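Long-range contact in magnesium transporter, putative (PDB 3KXR), which probably carries magnesium across the membrane as a member of the SLC41A family, this piece holding its paired CBS domains and part of the intracellular N domain: residues 82-90 against 160-168. Numbering follows the deposited sequence.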
loop_
_atom_site.group_PDB
_atom_site.type_symbol
_atom_site.label_atom_id
_atom_site.label_comp_id
_atom_site.label_asym_id
_atom_site.label_seq_id
_atom_site.Cartn_x
_atom_site.Cartn_y
_atom_site.Cartn_z
ATOM N N ARG A 82 16.688 -20.414 -5.846
ATOM C CA ARG A 82 16.611 -19.226 -4.994
ATOM C C ARG A 82 15.251 -19.004 -4.335
ATOM O O ARG A 82 15.122 -18.171 -3.493
ATOM C CB ARG A 82 16.935 -17.996 -5.826
ATOM C CG ARG A 82 15.747 -17.550 -6.711
ATOM C CD ARG A 82 16.132 -16.542 -7.788
ATOM N NE ARG A 82 16.773 -15.332 -7.247
ATOM C CZ ARG A 82 17.090 -14.252 -7.970
ATOM N NH1 ARG A 82 16.821 -14.194 -9.282
ATOM N NH2 ARG A 82 17.690 -13.225 -7.375
ATOM N N ILE A 83 14.231 -19.715 -4.772
ATOM C CA ILE A 83 12.862 -19.503 -4.312
ATOM C C ILE A 83 12.342 -20.793 -3.761
ATOM O O ILE A 83 12.547 -21.845 -4.359
ATOM C CB ILE A 83 11.924 -19.127 -5.485
ATOM C CG1 ILE A 83 12.114 -17.669 -5.875
ATOM C CG2 ILE A 83 10.529 -19.296 -5.103
ATOM C CD1 ILE A 83 12.382 -16.723 -4.679
ATOM N N GLU A 84 11.679 -20.705 -2.619
ATOM C CA GLU A 84 10.988 -21.830 -2.046
ATOM C C GLU A 84 9.508 -21.564 -2.263
ATOM O O GLU A 84 9.001 -20.521 -1.917
ATOM C CB GLU A 84 11.321 -21.933 -0.579
ATOM C CG GLU A 84 11.527 -23.355 -0.091
ATOM C CD GLU A 84 11.945 -23.378 1.342
ATOM O OE1 GLU A 84 12.088 -22.284 1.951
ATOM O OE2 GLU A 84 12.142 -24.495 1.868
ATOM N N LEU A 85 8.822 -22.496 -2.895
ATOM C CA LEU A 85 7.426 -22.323 -3.208
ATOM C C LEU A 85 6.695 -23.649 -3.075
ATOM O O LEU A 85 7.208 -24.700 -3.475
ATOM C CB LEU A 85 7.329 -21.853 -4.625
ATOM C CG LEU A 85 6.146 -21.010 -4.971
ATOM C CD1 LEU A 85 6.307 -19.721 -4.212
ATOM C CD2 LEU A 85 6.184 -20.802 -6.494
ATOM N N ASP A 86 5.509 -23.603 -2.488
ATOM C CA ASP A 86 4.692 -24.784 -2.318
ATOM C C ASP A 86 4.340 -25.428 -3.671
ATOM O O ASP A 86 4.004 -24.733 -4.637
ATOM C CB ASP A 86 3.413 -24.407 -1.562
ATOM C CG ASP A 86 2.643 -25.606 -1.073
ATOM O OD1 ASP A 86 3.262 -26.577 -0.598
ATOM O OD2 ASP A 86 1.404 -25.578 -1.151
ATOM N N CYS A 87 4.425 -26.749 -3.735
ATOM C CA CYS A 87 3.992 -27.499 -4.904
ATOM C C CYS A 87 4.558 -26.974 -6.169
ATOM O O CYS A 87 3.825 -26.670 -7.099
ATOM C CB CYS A 87 2.487 -27.438 -5.060
ATOM S SG CYS A 87 1.697 -28.567 -4.026
ATOM N N ASN A 88 5.870 -26.880 -6.215
ATOM C CA ASN A 88 6.490 -26.262 -7.327
ATOM C C ASN A 88 7.568 -27.137 -7.845
ATOM O O ASN A 88 8.518 -27.418 -7.142
ATOM C CB ASN A 88 7.082 -24.942 -6.914
ATOM C CG ASN A 88 7.827 -24.268 -8.045
ATOM O OD1 ASN A 88 8.978 -23.871 -7.862
ATOM N ND2 ASN A 88 7.180 -24.141 -9.225
ATOM N N ASP A 89 7.421 -27.596 -9.075
ATOM C CA ASP A 89 8.577 -28.130 -9.769
ATOM C C ASP A 89 8.551 -27.888 -11.270
ATOM O O ASP A 89 9.219 -28.586 -12.014
ATOM C CB ASP A 89 8.743 -29.609 -9.447
ATOM C CG ASP A 89 7.758 -30.447 -10.174
ATOM O OD1 ASP A 89 6.790 -29.859 -10.750
ATOM O OD2 ASP A 89 7.978 -31.679 -10.202
ATOM N N ASN A 90 7.799 -26.873 -11.690
ATOM C CA ASN A 90 7.723 -26.470 -13.075
ATOM C C ASN A 90 7.861 -24.976 -13.160
ATOM O O ASN A 90 7.637 -24.252 -12.198
ATOM C CB ASN A 90 6.396 -26.912 -13.701
ATOM C CG ASN A 90 6.355 -28.372 -13.965
ATOM O OD1 ASN A 90 7.389 -29.013 -14.071
ATOM N ND2 ASN A 90 5.171 -28.927 -14.069
ATOM N N ILE A 160 -2.335 -16.333 -16.284
ATOM C CA ILE A 160 -2.715 -15.507 -15.143
ATOM C C ILE A 160 -2.276 -16.057 -13.785
ATOM O O ILE A 160 -2.315 -15.332 -12.785
ATOM C CB ILE A 160 -4.204 -15.223 -15.127
ATOM C CG1 ILE A 160 -4.979 -16.500 -14.835
ATOM C CG2 ILE A 160 -4.629 -14.573 -16.463
ATOM C CD1 ILE A 160 -6.494 -16.314 -14.983
ATOM N N GLY A 161 -1.847 -17.311 -13.727
ATOM C CA GLY A 161 -1.439 -17.909 -12.445
ATOM C C GLY A 161 -1.417 -19.426 -12.487
ATOM O O GLY A 161 -1.396 -20.021 -13.556
ATOM N N ARG A 162 -1.436 -20.061 -11.325
ATOM C CA ARG A 162 -1.402 -21.519 -11.287
ATOM C C ARG A 162 -2.353 -22.061 -10.235
ATOM O O ARG A 162 -2.776 -21.330 -9.349
ATOM C CB ARG A 162 0.005 -21.985 -10.962
ATOM C CG ARG A 162 0.349 -21.828 -9.513
ATOM C CD ARG A 162 1.807 -22.053 -9.246
ATOM N NE ARG A 162 2.075 -21.884 -7.829
ATOM C CZ ARG A 162 2.684 -22.749 -7.016
ATOM N NH1 ARG A 162 3.151 -23.927 -7.427
ATOM N NH2 ARG A 162 2.825 -22.429 -5.747
ATOM N N VAL A 163 -2.659 -23.350 -10.344
ATOM C CA VAL A 163 -3.352 -24.055 -9.298
ATOM C C VAL A 163 -2.532 -25.225 -8.845
ATOM O O VAL A 163 -1.996 -25.930 -9.663
ATOM C CB VAL A 163 -4.649 -24.588 -9.806
ATOM C CG1 VAL A 163 -5.313 -25.405 -8.697
ATOM C CG2 VAL A 163 -5.525 -23.419 -10.190
ATOM N N THR A 164 -2.434 -25.438 -7.552
ATOM C CA THR A 164 -1.580 -26.489 -7.040
ATOM C C THR A 164 -2.328 -27.780 -6.697
ATOM O O THR A 164 -3.531 -27.784 -6.525
ATOM C CB THR A 164 -0.888 -26.050 -5.785
ATOM O OG1 THR A 164 -1.884 -25.793 -4.804
ATOM C CG2 THR A 164 -0.042 -24.799 -5.997
ATOM N N LEU A 165 -1.592 -28.874 -6.580
ATOM C CA LEU A 165 -2.172 -30.117 -6.119
ATOM C C LEU A 165 -2.813 -29.957 -4.736
ATOM O O LEU A 165 -3.892 -30.447 -4.495
ATOM C CB LEU A 165 -1.123 -31.229 -6.091
ATOM C CG LEU A 165 -1.656 -32.582 -5.623
ATOM C CD1 LEU A 165 -2.884 -33.070 -6.416
ATOM C CD2 LEU A 165 -0.570 -33.559 -5.744
ATOM N N ARG A 166 -2.145 -29.250 -3.845
ATOM C CA ARG A 166 -2.704 -28.938 -2.523
ATOM C C ARG A 166 -4.061 -28.239 -2.590
ATOM O O ARG A 166 -4.975 -28.611 -1.869
ATOM C CB ARG A 166 -1.742 -28.059 -1.723
ATOM C CG ARG A 166 -2.006 -28.112 -0.228
ATOM C CD ARG A 166 -1.034 -27.229 0.539
ATOM N NE ARG A 166 0.353 -27.567 0.261
ATOM C CZ ARG A 166 0.987 -28.629 0.752
ATOM N NH1 ARG A 166 2.256 -28.849 0.426
ATOM N NH2 ARG A 166 0.362 -29.472 1.561
ATOM N N ALA A 167 -4.179 -27.233 -3.454
ATOM C CA ALA A 167 -5.451 -26.531 -3.631
ATOM C C ALA A 167 -6.501 -27.498 -4.175
ATOM O O ALA A 167 -7.645 -27.487 -3.745
ATOM C CB ALA A 167 -5.289 -25.329 -4.547
ATOM N N ALA A 168 -6.119 -28.358 -5.109
ATOM C CA ALA A 168 -7.082 -29.317 -5.663
ATOM C C ALA A 168 -7.659 -30.207 -4.569
ATOM O O ALA A 168 -8.836 -30.576 -4.609
ATOM C CB ALA A 168 -6.436 -30.176 -6.734
#
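Arg162 reaches from its strand to the backbone of Asp86 and Cys87. Its chain is extended from CG to NE, and both terminal nitrogens close end-on upon one carbonyl: NH2 to Asp86 O is 2.8 Å, NH1 to Asp86 O 3.0 Å, with the oxygen in the guanidinium plane. NH1 adds a weak bond to Cys87 O (2.8 Å, 123° at the hydrogen) and a salt bridge to Glu149, while NE reaches Gln63 O weakly. Thr164 CG2 covers the middle of one face of this guanidinium and Leu85 CD2 the rim of the other, so its tilt is limited from both sides. A leucine in place of Arg162 would probably leave Asp86 O without either donor and Glu149 without this cationic mate.

The Asp86 carboxylate turns to Arg166, which meets it side-on and nearly coplanar: NE to OD2 and NH1 to OD1, both 2.7 Å and both on syn lone pairs. Between these grips Cys87 CB packs on Thr164 CB at 3.7 Å. Thr164 OG1 caps the following helix by accepting from Ala167 N (3.0 Å).

The contact thus joins the two CBS domains, tying the loop between helix 73-82 and strand 90-94 to the junction of strand 159-164 and helix 165-176.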